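Local atomic coordinates of adenosine deaminase (Burkholderia ambifaria, PDB entry 4GXW), a protein that binds zinc as a member of the adenosine and AMP deaminase family and probably removes the amino group of a purine such as adenosine or adenine by hydrolysis. Residues F115-T120 with A152-S157; P156-E161 with I185-R190; Q162-A167 with E197-A202; R190-P195 with G218-P223. All coordinates share one frame; numbering follows the deposited sequence. Where two conformers were deposited one is given.

Interaction 1: F115-T120 with A152-S157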
loop_
_atom_site.group_PDB
_atom_site.type_symbol
_atom_site.label_atom_id
_atom_site.label_comp_id
_atom_site.label_asym_id
_atom_site.label_seq_id
_atom_site.Cartn_x
_atom_site.Cartn_y
_atom_site.Cartn_z
ATOM N N PHE A 115 5.222 -3.564 3.733
ATOM C CA PHE A 115 4.740 -2.262 4.189
ATOM C C PHE A 115 5.843 -1.219 4.317
ATOM O O PHE A 115 7.010 -1.555 4.556
ATOM C CB PHE A 115 3.916 -2.398 5.482
ATOM C CG PHE A 115 4.686 -2.939 6.663
ATOM C CD1 PHE A 115 4.813 -4.306 6.872
ATOM C CD2 PHE A 115 5.266 -2.077 7.578
ATOM C CE1 PHE A 115 5.512 -4.799 7.986
ATOM C CE2 PHE A 115 5.955 -2.565 8.680
ATOM C CZ PHE A 115 6.089 -3.925 8.876
ATOM N N PHE A 116 5.454 0.042 4.127
ATOM C CA PHE A 116 6.369 1.180 4.082
ATOM C C PHE A 116 6.532 1.851 5.450
ATOM O O PHE A 116 5.558 2.042 6.185
ATOM C CB PHE A 116 5.837 2.242 3.118
ATOM C CG PHE A 116 5.670 1.777 1.686
ATOM C CD1 PHE A 116 6.681 1.103 1.020
ATOM C CD2 PHE A 116 4.479 2.013 1.009
ATOM C CE1 PHE A 116 6.510 0.691 -0.303
ATOM C CE2 PHE A 116 4.313 1.600 -0.316
ATOM C CZ PHE A 116 5.337 0.937 -0.961
ATOM N N TRP A 117 7.766 2.244 5.759
ATOM C CA TRP A 117 8.071 3.004 6.971
ATOM C C TRP A 117 9.136 4.019 6.599
ATOM O O TRP A 117 10.105 3.662 5.926
ATOM C CB TRP A 117 8.602 2.070 8.063
ATOM C CG TRP A 117 9.414 2.746 9.145
ATOM C CD1 TRP A 117 9.001 3.744 9.994
ATOM C CD2 TRP A 117 10.774 2.459 9.504
ATOM N NE1 TRP A 117 10.029 4.093 10.855
ATOM C CE2 TRP A 117 11.118 3.306 10.577
ATOM C CE3 TRP A 117 11.725 1.546 9.031
ATOM C CZ2 TRP A 117 12.382 3.290 11.160
ATOM C CZ3 TRP A 117 12.969 1.523 9.619
ATOM C CH2 TRP A 117 13.287 2.388 10.674
ATOM N N ASN A 118 8.957 5.276 7.008
ATOM C CA ASN A 118 9.957 6.317 6.743
ATOM C C ASN A 118 10.937 6.487 7.903
ATOM O O ASN A 118 10.608 7.082 8.928
ATOM C CB ASN A 118 9.298 7.667 6.461
ATOM C CG ASN A 118 8.308 7.620 5.326
ATOM O OD1 ASN A 118 7.099 7.504 5.561
ATOM N ND2 ASN A 118 8.798 7.737 4.085
ATOM N N PRO A 119 12.161 5.969 7.742
ATOM C CA PRO A 119 13.130 6.107 8.840
ATOM C C PRO A 119 13.594 7.534 9.104
ATOM O O PRO A 119 14.017 7.818 10.223
ATOM C CB PRO A 119 14.326 5.270 8.376
ATOM C CG PRO A 119 13.854 4.478 7.210
ATOM C CD PRO A 119 12.694 5.202 6.606
ATOM N N THR A 120 13.540 8.408 8.099
ATOM C CA THR A 120 13.994 9.780 8.299
ATOM C C THR A 120 13.207 10.465 9.414
ATOM O O THR A 120 13.795 11.036 10.341
ATOM C CB THR A 120 13.920 10.604 7.003
ATOM O OG1 THR A 120 14.694 9.960 5.988
ATOM C CG2 THR A 120 14.444 12.013 7.226
ATOM N N ALA A 152 5.763 -11.199 6.197
ATOM C CA ALA A 152 5.888 -9.766 5.939
ATOM C C ALA A 152 7.291 -9.356 5.530
ATOM O O ALA A 152 8.272 -10.032 5.867
ATOM C CB ALA A 152 5.441 -8.958 7.166
ATOM N N ARG A 153 7.375 -8.252 4.788
ATOM C CA ARG A 153 8.642 -7.561 4.559
ATOM C C ARG A 153 8.487 -6.088 4.900
ATOM O O ARG A 153 7.416 -5.501 4.707
ATOM C CB ARG A 153 9.097 -7.685 3.104
ATOM C CG ARG A 153 9.271 -9.108 2.601
ATOM C CD ARG A 153 10.434 -9.808 3.288
ATOM N NE ARG A 153 10.645 -11.155 2.756
ATOM C CZ ARG A 153 9.968 -12.233 3.145
ATOM N NH1 ARG A 153 9.030 -12.143 4.081
ATOM N NH2 ARG A 153 10.235 -13.412 2.597
ATOM N N LEU A 154 9.575 -5.500 5.384
ATOM C CA LEU A 154 9.651 -4.077 5.686
ATOM C C LEU A 154 10.369 -3.356 4.551
ATOM O O LEU A 154 11.414 -3.813 4.078
ATOM C CB LEU A 154 10.421 -3.869 6.987
ATOM C CG LEU A 154 10.664 -2.431 7.445
ATOM C CD1 LEU A 154 9.329 -1.719 7.648
ATOM C CD2 LEU A 154 11.483 -2.436 8.730
ATOM N N ILE A 155 9.806 -2.229 4.128
ATOM C CA ILE A 155 10.358 -1.428 3.041
ATOM C C ILE A 155 10.610 -0.014 3.561
ATOM O O ILE A 155 9.729 0.851 3.510
ATOM C CB ILE A 155 9.420 -1.408 1.809
ATOM C CG1 ILE A 155 9.102 -2.835 1.345
ATOM C CG2 ILE A 155 10.036 -0.593 0.670
ATOM C CD1 ILE A 155 8.064 -2.903 0.217
ATOM N N PRO A 156 11.821 0.233 4.089
ATOM C CA PRO A 156 12.182 1.596 4.488
ATOM C C PRO A 156 12.037 2.505 3.275
ATOM O O PRO A 156 12.481 2.152 2.175
ATOM C CB PRO A 156 13.638 1.451 4.939
ATOM C CG PRO A 156 13.746 0.006 5.368
ATOM C CD PRO A 156 12.885 -0.743 4.383
ATOM N N SER A 157 11.420 3.666 3.470
ATOM C CA SER A 157 11.033 4.499 2.342
ATOM C C SER A 157 11.544 5.918 2.472
ATOM O O SER A 157 11.474 6.537 3.540
ATOM C CB SER A 157 9.515 4.497 2.177
ATOM O OG SER A 157 9.058 3.189 1.866
HETATM O O HOH W 1 12.458 8.281 5.356
#

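Interaction 2: P156-E161 with I185-R190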
loop_
_atom_site.group_PDB
_atom_site.type_symbol
_atom_site.label_atom_id
_atom_site.label_comp_id
_atom_site.label_asym_id
_atom_site.label_seq_id
_atom_site.Cartn_x
_atom_site.Cartn_y
_atom_site.Cartn_z
ATOM N N PRO A 156 11.821 0.233 4.089
ATOM C CA PRO A 156 12.182 1.596 4.488
ATOM C C PRO A 156 12.037 2.505 3.275
ATOM O O PRO A 156 12.481 2.152 2.175
ATOM C CB PRO A 156 13.638 1.451 4.939
ATOM C CG PRO A 156 13.746 0.006 5.368
ATOM C CD PRO A 156 12.885 -0.743 4.383
ATOM N N SER A 157 11.420 3.666 3.470
ATOM C CA SER A 157 11.033 4.499 2.342
ATOM C C SER A 157 11.544 5.918 2.472
ATOM O O SER A 157 11.474 6.537 3.540
ATOM C CB SER A 157 9.515 4.497 2.177
ATOM O OG SER A 157 9.058 3.189 1.866
ATOM N N ILE A 158 12.053 6.424 1.358
ATOM C CA ILE A 158 12.569 7.776 1.284
ATOM C C ILE A 158 11.447 8.794 1.460
ATOM O O ILE A 158 10.367 8.635 0.880
ATOM C CB ILE A 158 13.239 7.996 -0.087
ATOM C CG1 ILE A 158 14.452 7.066 -0.234
ATOM C CG2 ILE A 158 13.586 9.464 -0.300
ATOM C CD1 ILE A 158 14.878 6.867 -1.674
ATOM N N ASP A 159 11.677 9.796 2.307
ATOM C CA ASP A 159 10.786 10.941 2.453
ATOM C C ASP A 159 11.247 11.943 1.398
ATOM O O ASP A 159 12.244 12.643 1.586
ATOM C CB ASP A 159 10.940 11.503 3.874
ATOM C CG ASP A 159 10.104 12.732 4.133
ATOM O OD1 ASP A 159 9.535 13.317 3.187
ATOM O OD2 ASP A 159 10.041 13.118 5.324
ATOM N N ARG A 160 10.543 12.004 0.275
ATOM C CA ARG A 160 11.035 12.794 -0.852
ATOM C C ARG A 160 10.972 14.302 -0.623
ATOM O O ARG A 160 11.493 15.073 -1.427
ATOM C CB ARG A 160 10.315 12.410 -2.148
ATOM C CG ARG A 160 8.903 12.974 -2.274
ATOM C CD ARG A 160 8.079 12.194 -3.307
ATOM N NE ARG A 160 8.729 12.176 -4.618
ATOM C CZ ARG A 160 8.594 11.211 -5.531
ATOM N NH1 ARG A 160 7.794 10.173 -5.310
ATOM N NH2 ARG A 160 9.272 11.298 -6.677
ATOM N N GLU A 161 10.343 14.728 0.468
ATOM C CA GLU A 161 10.308 16.148 0.805
ATOM C C GLU A 161 11.595 16.614 1.470
ATOM O O GLU A 161 11.821 17.816 1.611
ATOM C CB GLU A 161 9.091 16.464 1.676
ATOM C CG GLU A 161 7.771 16.190 0.954
ATOM C CD GLU A 161 6.556 16.441 1.814
ATOM O OE1 GLU A 161 6.632 17.288 2.735
ATOM O OE2 GLU A 161 5.522 15.781 1.586
ATOM N N ILE A 185 13.805 -0.676 -0.762
ATOM C CA ILE A 185 13.399 0.699 -0.489
ATOM C C ILE A 185 12.265 1.158 -1.384
ATOM O O ILE A 185 12.041 0.618 -2.471
ATOM C CB ILE A 185 14.570 1.718 -0.611
ATOM C CG1 ILE A 185 15.095 1.776 -2.051
ATOM C CG2 ILE A 185 15.670 1.409 0.383
ATOM C CD1 ILE A 185 15.898 3.029 -2.339
ATOM N N GLY A 186 11.575 2.187 -0.910
ATOM C CA GLY A 186 10.576 2.897 -1.687
ATOM C C GLY A 186 10.795 4.403 -1.581
ATOM O O GLY A 186 11.783 4.852 -0.982
ATOM N N ILE A 187 9.894 5.187 -2.171
ATOM C CA ILE A 187 9.925 6.645 -2.041
ATOM C C ILE A 187 8.491 7.158 -2.023
ATOM O O ILE A 187 7.668 6.740 -2.840
ATOM C CB ILE A 187 10.766 7.331 -3.155
ATOM C CG1 ILE A 187 10.894 8.829 -2.882
ATOM C CG2 ILE A 187 10.176 7.103 -4.550
ATOM C CD1 ILE A 187 11.971 9.502 -3.727
ATOM N N ASP A 188 8.186 8.034 -1.075
ATOM C CA ASP A 188 6.834 8.564 -0.944
ATOM C C ASP A 188 6.835 9.984 -0.366
ATOM O O ASP A 188 7.867 10.661 -0.396
ATOM C CB ASP A 188 5.935 7.593 -0.157
ATOM C CG ASP A 188 6.511 7.208 1.198
ATOM O OD1 ASP A 188 6.968 8.093 1.942
ATOM O OD2 ASP A 188 6.503 6.000 1.530
ATOM N N TYR A 189 5.692 10.402 0.174
ATOM C CA TYR A 189 5.366 11.794 0.504
ATOM C C TYR A 189 5.068 12.616 -0.763
ATOM O O TYR A 189 4.871 12.027 -1.832
ATOM C CB TYR A 189 6.361 12.428 1.483
ATOM C CG TYR A 189 6.107 12.052 2.939
ATOM C CD1 TYR A 189 5.050 12.620 3.639
ATOM C CD2 TYR A 189 6.919 11.148 3.614
ATOM C CE1 TYR A 189 4.805 12.307 4.959
ATOM C CE2 TYR A 189 6.679 10.832 4.961
ATOM C CZ TYR A 189 5.607 11.414 5.613
ATOM O OH TYR A 189 5.342 11.143 6.942
ATOM N N ARG A 190 4.991 13.943 -0.671
ATOM C CA ARG A 190 4.417 14.714 -1.778
ATOM C C ARG A 190 5.309 14.695 -3.017
ATOM O O ARG A 190 6.463 15.101 -2.954
ATOM C CB ARG A 190 4.115 16.152 -1.346
ATOM C CG ARG A 190 3.275 16.953 -2.341
ATOM C CD ARG A 190 2.932 18.343 -1.799
ATOM N NE ARG A 190 2.193 19.157 -2.766
ATOM C CZ ARG A 190 2.728 20.139 -3.486
ATOM N NH1 ARG A 190 1.980 20.826 -4.342
ATOM N NH2 ARG A 190 4.016 20.436 -3.351
HETATM O O HOH W 2 7.220 4.055 -0.281
HETATM O O HOH W 3 5.616 10.084 -3.551
#

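Interaction 3: Q162-A167 with E197-A202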
loop_
_atom_site.group_PDB
_atom_site.type_symbol
_atom_site.label_atom_id
_atom_site.label_comp_id
_atom_site.label_asym_id
_atom_site.label_seq_id
_atom_site.Cartn_x
_atom_site.Cartn_y
_atom_site.Cartn_z
ATOM N N GLN A 162 12.441 15.669 1.864
ATOM C CA GLN A 162 13.744 15.995 2.432
ATOM C C GLN A 162 14.840 15.825 1.387
ATOM O O GLN A 162 14.603 15.301 0.295
ATOM C CB GLN A 162 14.024 15.155 3.690
ATOM C CG GLN A 162 12.826 14.963 4.654
ATOM C CD GLN A 162 11.993 16.216 4.923
ATOM O OE1 GLN A 162 12.515 17.336 4.982
ATOM N NE2 GLN A 162 10.685 16.026 5.114
ATOM N N ASP A 163 16.035 16.302 1.723
ATOM C CA ASP A 163 17.188 16.289 0.819
ATOM C C ASP A 163 17.574 14.865 0.393
ATOM O O ASP A 163 17.406 13.915 1.166
ATOM C CB ASP A 163 18.372 16.948 1.537
ATOM C CG ASP A 163 19.535 17.260 0.614
ATOM O OD1 ASP A 163 20.381 16.366 0.391
ATOM O OD2 ASP A 163 19.621 18.411 0.127
ATOM N N PRO A 164 18.090 14.703 -0.839
ATOM C CA PRO A 164 18.547 13.372 -1.272
ATOM C C PRO A 164 19.629 12.751 -0.377
ATOM O O PRO A 164 19.754 11.524 -0.388
ATOM C CB PRO A 164 19.056 13.606 -2.707
ATOM C CG PRO A 164 19.052 15.099 -2.917
ATOM C CD PRO A 164 18.062 15.673 -1.947
ATOM N N ASP A 165 20.371 13.555 0.384
ATOM C CA ASP A 165 21.306 13.005 1.370
ATOM C C ASP A 165 20.626 12.126 2.419
ATOM O O ASP A 165 21.222 11.166 2.915
ATOM C CB ASP A 165 22.060 14.116 2.104
ATOM C CG ASP A 165 23.139 14.745 1.268
ATOM O OD1 ASP A 165 23.508 14.163 0.230
ATOM O OD2 ASP A 165 23.630 15.819 1.667
ATOM N N GLU A 166 19.388 12.456 2.774
ATOM C CA GLU A 166 18.672 11.668 3.771
ATOM C C GLU A 166 18.320 10.310 3.186
ATOM O O GLU A 166 18.290 9.306 3.895
ATOM C CB GLU A 166 17.414 12.389 4.278
ATOM C CG GLU A 166 17.689 13.651 5.094
ATOM C CD GLU A 166 18.396 13.398 6.422
ATOM O OE1 GLU A 166 18.425 12.249 6.910
ATOM O OE2 GLU A 166 18.921 14.373 6.994
ATOM N N ALA A 167 18.073 10.280 1.878
ATOM C CA ALA A 167 17.768 9.035 1.188
ATOM C C ALA A 167 18.986 8.101 1.192
ATOM O O ALA A 167 18.857 6.908 1.478
ATOM C CB ALA A 167 17.289 9.317 -0.246
ATOM N N GLU A 197 14.263 11.391 -10.204
ATOM C CA GLU A 197 15.679 11.455 -10.548
ATOM C C GLU A 197 16.529 12.214 -9.524
ATOM O O GLU A 197 17.740 12.047 -9.465
ATOM C CB GLU A 197 15.885 12.013 -11.963
ATOM C CG GLU A 197 15.472 13.466 -12.168
ATOM C CD GLU A 197 14.031 13.654 -12.618
ATOM O OE1 GLU A 197 13.170 12.776 -12.341
ATOM O OE2 GLU A 197 13.753 14.712 -13.242
ATOM N N LEU A 198 15.887 13.044 -8.705
ATOM C CA LEU A 198 16.592 13.738 -7.638
ATOM C C LEU A 198 17.279 12.749 -6.686
ATOM O O LEU A 198 18.307 13.066 -6.079
ATOM C CB LEU A 198 15.608 14.631 -6.872
ATOM C CG LEU A 198 16.109 15.521 -5.738
ATOM C CD1 LEU A 198 17.208 16.450 -6.251
ATOM C CD2 LEU A 198 14.943 16.318 -5.144
ATOM N N PHE A 199 16.704 11.551 -6.595
ATOM C CA PHE A 199 17.106 10.518 -5.636
ATOM C C PHE A 199 17.879 9.370 -6.289
ATOM O O PHE A 199 17.914 8.248 -5.774
ATOM C CB PHE A 199 15.858 10.024 -4.892
ATOM C CG PHE A 199 15.150 11.138 -4.183
ATOM C CD1 PHE A 199 15.566 11.531 -2.920
ATOM C CD2 PHE A 199 14.145 11.865 -4.811
ATOM C CE1 PHE A 199 14.968 12.597 -2.272
ATOM C CE2 PHE A 199 13.538 12.934 -4.163
ATOM C CZ PHE A 199 13.948 13.295 -2.894
ATOM N N TRP A 200 18.530 9.666 -7.411
ATOM C CA TRP A 200 19.274 8.654 -8.152
ATOM C C TRP A 200 20.319 7.954 -7.282
ATOM O O TRP A 200 20.532 6.746 -7.413
ATOM C CB TRP A 200 19.947 9.260 -9.399
ATOM C CG TRP A 200 21.053 10.221 -9.100
ATOM C CD1 TRP A 200 20.952 11.579 -8.982
ATOM C CD2 TRP A 200 22.438 9.907 -8.891
ATOM N NE1 TRP A 200 22.181 12.122 -8.701
ATOM C CE2 TRP A 200 23.111 11.117 -8.639
ATOM C CE3 TRP A 200 23.173 8.713 -8.889
ATOM C CZ2 TRP A 200 24.489 11.172 -8.385
ATOM C CZ3 TRP A 200 24.525 8.767 -8.640
ATOM C CH2 TRP A 200 25.176 9.988 -8.387
ATOM N N LYS A 201 20.979 8.695 -6.400
ATOM C CA LYS A 201 22.075 8.112 -5.633
ATOM C C LYS A 201 21.615 7.016 -4.673
ATOM O O LYS A 201 22.240 5.950 -4.578
ATOM C CB LYS A 201 22.841 9.206 -4.893
ATOM C CG LYS A 201 24.177 8.766 -4.342
ATOM C CD LYS A 201 24.959 9.960 -3.810
ATOM C CE LYS A 201 26.204 9.518 -3.095
ATOM N NZ LYS A 201 26.855 10.711 -2.518
ATOM N N ALA A 202 20.513 7.268 -3.977
ATOM C CA ALA A 202 19.997 6.295 -3.033
ATOM C C ALA A 202 19.564 5.022 -3.743
ATOM O O ALA A 202 19.779 3.919 -3.234
ATOM C CB ALA A 202 18.840 6.886 -2.247
HETATM O O HOH W 4 19.606 10.116 -3.148
HETATM O O HOH W 5 24.957 11.658 -0.465
#

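Interaction 4: R190-P195 with G218-P223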
loop_
_atom_site.group_PDB
_atom_site.type_symbol
_atom_site.label_atom_id
_atom_site.label_comp_id
_atom_site.label_asym_id
_atom_site.label_seq_id
_atom_site.Cartn_x
_atom_site.Cartn_y
_atom_site.Cartn_z
ATOM N N ARG A 190 4.991 13.943 -0.671
ATOM C CA ARG A 190 4.417 14.714 -1.778
ATOM C C ARG A 190 5.309 14.695 -3.017
ATOM O O ARG A 190 6.463 15.101 -2.954
ATOM C CB ARG A 190 4.115 16.152 -1.346
ATOM C CG ARG A 190 3.275 16.953 -2.341
ATOM C CD ARG A 190 2.932 18.343 -1.799
ATOM N NE ARG A 190 2.193 19.157 -2.766
ATOM C CZ ARG A 190 2.728 20.139 -3.486
ATOM N NH1 ARG A 190 1.980 20.826 -4.342
ATOM N NH2 ARG A 190 4.016 20.436 -3.351
ATOM N N GLU A 191 4.765 14.223 -4.137
ATOM C CA GLU A 191 5.549 14.035 -5.358
ATOM C C GLU A 191 5.838 15.355 -6.084
ATOM O O GLU A 191 6.883 15.507 -6.733
ATOM C CB GLU A 191 4.835 13.033 -6.287
ATOM C CG GLU A 191 5.664 12.532 -7.453
ATOM C CD GLU A 191 4.956 11.464 -8.279
ATOM O OE1 GLU A 191 3.884 10.966 -7.851
ATOM O OE2 GLU A 191 5.470 11.138 -9.375
ATOM N N ASN A 192 4.924 16.314 -5.958
ATOM C CA ASN A 192 5.040 17.586 -6.671
ATOM C C ASN A 192 6.392 18.255 -6.433
ATOM O O ASN A 192 6.804 18.429 -5.286
ATOM C CB ASN A 192 3.942 18.558 -6.229
ATOM C CG ASN A 192 2.557 17.948 -6.277
ATOM O OD1 ASN A 192 2.276 16.967 -5.590
ATOM N ND2 ASN A 192 1.672 18.552 -7.068
ATOM N N ASP A 193 7.071 18.611 -7.518
ATOM C CA ASP A 193 8.350 19.323 -7.449
ATOM C C ASP A 193 9.507 18.550 -6.803
ATOM O O ASP A 193 10.570 19.130 -6.550
ATOM C CB ASP A 193 8.177 20.677 -6.748
ATOM C CG ASP A 193 7.111 21.527 -7.396
ATOM O OD1 ASP A 193 7.165 21.702 -8.629
ATOM O OD2 ASP A 193 6.204 22.000 -6.678
ATOM N N ARG A 194 9.312 17.259 -6.549
ATOM C CA ARG A 194 10.350 16.411 -5.970
ATOM C C ARG A 194 10.493 15.163 -6.837
ATOM O O ARG A 194 10.130 14.051 -6.433
ATOM C CB ARG A 194 10.025 16.037 -4.518
ATOM C CG ARG A 194 9.743 17.226 -3.607
ATOM C CD ARG A 194 10.954 18.132 -3.469
ATOM N NE ARG A 194 12.002 17.500 -2.672
ATOM C CZ ARG A 194 13.202 18.026 -2.461
ATOM N NH1 ARG A 194 13.527 19.193 -3.000
ATOM N NH2 ARG A 194 14.084 17.375 -1.716
ATOM N N PRO A 195 11.021 15.338 -8.053
ATOM C CA PRO A 195 10.970 14.254 -9.038
ATOM C C PRO A 195 11.913 13.099 -8.693
ATOM O O PRO A 195 12.901 13.284 -7.974
ATOM C CB PRO A 195 11.384 14.953 -10.333
ATOM C CG PRO A 195 12.281 16.038 -9.878
ATOM C CD PRO A 195 11.658 16.546 -8.604
ATOM N N GLY A 218 3.698 9.165 -10.595
ATOM C CA GLY A 218 2.480 9.427 -11.343
ATOM C C GLY A 218 1.235 9.602 -10.486
ATOM O O GLY A 218 0.104 9.405 -10.964
ATOM N N GLU A 219 1.439 9.946 -9.216
ATOM C CA GLU A 219 0.365 10.329 -8.303
ATOM C C GLU A 219 0.174 11.845 -8.391
ATOM O O GLU A 219 1.037 12.552 -8.909
ATOM C CB GLU A 219 0.712 9.911 -6.864
ATOM C CG GLU A 219 -0.467 9.932 -5.903
ATOM C CD GLU A 219 -0.108 9.557 -4.467
ATOM O OE1 GLU A 219 1.073 9.268 -4.160
ATOM O OE2 GLU A 219 -1.033 9.575 -3.618
ATOM N N PHE A 220 -0.957 12.346 -7.898
ATOM C CA PHE A 220 -1.243 13.786 -7.884
ATOM C C PHE A 220 -1.255 14.417 -9.283
ATOM O O PHE A 220 -1.038 15.623 -9.428
ATOM C CB PHE A 220 -0.241 14.559 -7.008
ATOM C CG PHE A 220 0.007 13.938 -5.659
ATOM C CD1 PHE A 220 -0.902 14.110 -4.626
ATOM C CD2 PHE A 220 1.168 13.205 -5.414
ATOM C CE1 PHE A 220 -0.672 13.548 -3.376
ATOM C CE2 PHE A 220 1.404 12.642 -4.168
ATOM C CZ PHE A 220 0.481 12.818 -3.147
ATOM N N GLY A 221 -1.489 13.605 -10.307
ATOM C CA GLY A 221 -1.452 14.090 -11.673
ATOM C C GLY A 221 -0.058 14.429 -12.167
ATOM O O GLY A 221 0.088 15.109 -13.178
ATOM N N MET A 222 0.973 13.960 -11.467
ATOM C CA MET A 222 2.342 14.236 -11.897
ATOM C C MET A 222 2.628 13.551 -13.233
ATOM O O MET A 222 1.987 12.551 -13.570
ATOM C CB MET A 222 3.352 13.826 -10.818
ATOM C CG MET A 222 3.344 14.732 -9.597
ATOM S SD MET A 222 3.759 16.453 -9.980
ATOM C CE MET A 222 2.128 17.190 -10.041
ATOM N N PRO A 223 3.574 14.101 -14.013
ATOM C CA PRO A 223 3.781 13.625 -15.385
ATOM C C PRO A 223 4.118 12.136 -15.486
ATOM O O PRO A 223 4.814 11.594 -14.616
ATOM C CB PRO A 223 4.981 14.460 -15.861
ATOM C CG PRO A 223 4.937 15.702 -15.025
ATOM C CD PRO A 223 4.435 15.253 -13.687
HETATM O O HOH W 6 3.541 9.892 -5.253
HETATM O O HOH W 7 -1.061 17.894 -7.876
#

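Interaction 1: F115-T120 with A152-S157
Phe-115, Phe-116 and Trp-117 pair in parallel with Leu-154, Ile-155 and Pro-156, the two strand axes coming within 4.7 Å at an angle of 37°. Four backbone bonds zip the pair, from Phe-115 N to Arg-153 O up to a short one of 2.8 Å from Ser-157 N to Trp-117 O. On one face Leu-154 CD1 lies against both Phe-115 and Trp-117, 3.6 Å from Phe-115 CE2 and also touching Trp-117 CB. Phe-115 can meet it because CG sits between the backbone N and the carbonyl carbon (chi1 62°). Helices 130-148 and 164-176 cover this face, where Pro-119 CG also meets Pro-156 CB. On the other face the Phe-116 and Ile-155 side chains lie side by side and point the same way, with Ile-155 CG2 at the ring edge, 3.8 Å from Phe-116 CD1. Where strand 110-117 ends, Ser-157 O is gripped twice: Asn-118 ND2 donates to it at 3.0 Å from well above the carbonyl plane, and a water that accepts from Thr-120 N donates to it as well. The same Asn-118 ND2 also serves Asp-188. Phe-116 meets the rings of His-35, His-37 and His-216, all zinc ligands. Helices packed outside the parallel strands, and a metal centre at their C-terminal ends, are the plan of the TIM-barrel metallo-dependent hydrolases.

Interaction 2: P156-E161 with I185-R190
Ile-187 lays its CD1 methyl over the centre of one face of the Arg-160 guanidinium, 4.2 Å above the plane, and the two side chains cross at about a right angle. Arg-160 starts with CG between the backbone N and the carbonyl carbon (chi1 77°), close to Asp-188 O and Arg-190 O. Its NH1 then donates to His-216 O and to a water that in turn donates to Tyr-189 O, so this arginine links the loop to the backbone of a zinc ligand. Ile-187 CG1 also packs on Ile-158 CB at 3.7 Å, on the same face of the sheet. The strands run parallel, paired by a nearly straight bond from Asp-188 N to Ile-158 O (3.0 Å); another, from Arg-160 N to Asp-188 O (3.1 Å), extends the pairing one residue past strand 151-159. At the end of that strand Asp-159 OD1 closes an Asx turn onto Glu-161 N while lying 3.4 Å from Tyr-189 CD2, the carboxylate and ring planes 30° apart. Arg-81 ties this corner together through a salt bridge to Asp-159 OD2 and a cation-pi contact with Tyr-189. Glu-161 OE2 takes Arg-190 N on its anti lone pair at 3.0 Å. A water donates to both Ser-157 OG and Asp-188 OD2. Strand 151-159, helix 164-176 and strand 184-188 make up a beta-alpha-beta unit of the barrel, with Asp-188 beside the zinc ligands His-37 and His-216.

Interaction 3: Q162-A167 with E197-A202
Pro-164, Phe-199 and Ala-167 carry most of this meeting between the first turn of helix 164-176 and the chain leading into helix 200-208. Pro-164 sets its ring against the second segment: CB lies 3.5 Å from Leu-198 O, and CG packs obliquely on Leu-198 CD1. The Phe-199 ring turns its edge to two partners. Its CE1 comes 3.7 Å from Gln-162 O, which lies in the ring plane, and Ala-167 CB sits near the same plane, 3.9 Å from CD1 of Phe-199. The ring stands here because CG is anti to the carbonyl carbon, beside the backbone N (chi1 -58°), while Leu-198 CG lies over one face toward the rim. A turn further on, Ala-167 CB and Ala-202 CB meet at 3.5 Å, a tight methyl-to-methyl approach that lets the helices lie close. Ile-158 of strand 151-159 touches both alanines and Phe-199 from the sheet side. The helix start is fixed by Asp-163, the N-cap, whose OD1 takes Asp-165 N at 2.8 Å. Polar links between the segments pass through water: one molecule donates to Pro-164 O and accepts from Ala-202 N, and another links Asp-165 OD1 to Lys-201 NZ. Since Asp-165 OD1 and Lys-201 NZ stand 5.5 Å apart, any attraction between them is probably modest, and the direct contact rests on the close fit of a proline, two alanine methyls and an aromatic ring, with water satisfying backbone groups at its margin.

Interaction 4: R190-P195 with G218-P223
Glu-191 and Met-222 slide past each other in opposite directions, CG of Glu-191 lying 3.8 Å from CG of Met-222. The glutamate reaches across because CG is anti to the backbone N (chi1 -168°) and the chain stays extended beyond it, which carries the carboxylate to the start of the opposite loop. There both oxygens are used: OE2 takes Gly-218 N on its syn lone pair at 2.9 Å, and OE1 takes Glu-219 N at 3.0 Å, also on the syn side but somewhat out of the carboxylate plane. Asn-226 ND2 adds a further bond to OE2, and a water bridges OE1 to Glu-219 OE1. The two loops follow strands 184-188 and 212-217, the latter carrying the zinc ligand His-216, and so belong to the C-terminal rim of the barrel, the end where TIM-barrel enzymes carry their active sites. Each is folded on a beta turn, type II from Glu-191 to Arg-194 and type I' from Glu-219 to Met-222. Asn-192 crosses both Phe-220 and Met-222 at about a right angle; its amide is turned 55° from the phenyl plane, with OD1 3.8 Å from Phe-220 CB. On the amide's other branch, ND2 lies 3.3 Å from Met-222 CE and gives a hydrogen bond to a water that also donates to Phe-220 O. Phe-220 CD2 leans on Glu-191 CB at 3.8 Å, while Glu-219 CG lies over one face of the ring, toward its rim.

Overall arrangement
Interactions 1 and 2 share strand 151-159, their centres 9 Å apart, and are joined where Asn-118 ND2 approaches Asp-188 OD1 at 2.8 Å, probably a hydrogen bond. Interaction 3 lies outside the sheet: Phe-199 CD2 meets Ile-187 CD1 of interaction 2 at 3.4 Å, and the Phe-199 side chain stays about 10 Å from that of His-216. Arg-194 of interaction 4 ties the loops together, NE lying 2.8 Å from Arg-160 O and NH2 2.9 Å from Gln-162 O. Interactions 1, 2 and 4 each bring one side chain, Phe-116, Asp-188 and Glu-219, near the metal, its nearest atom about 5 Å from the zinc.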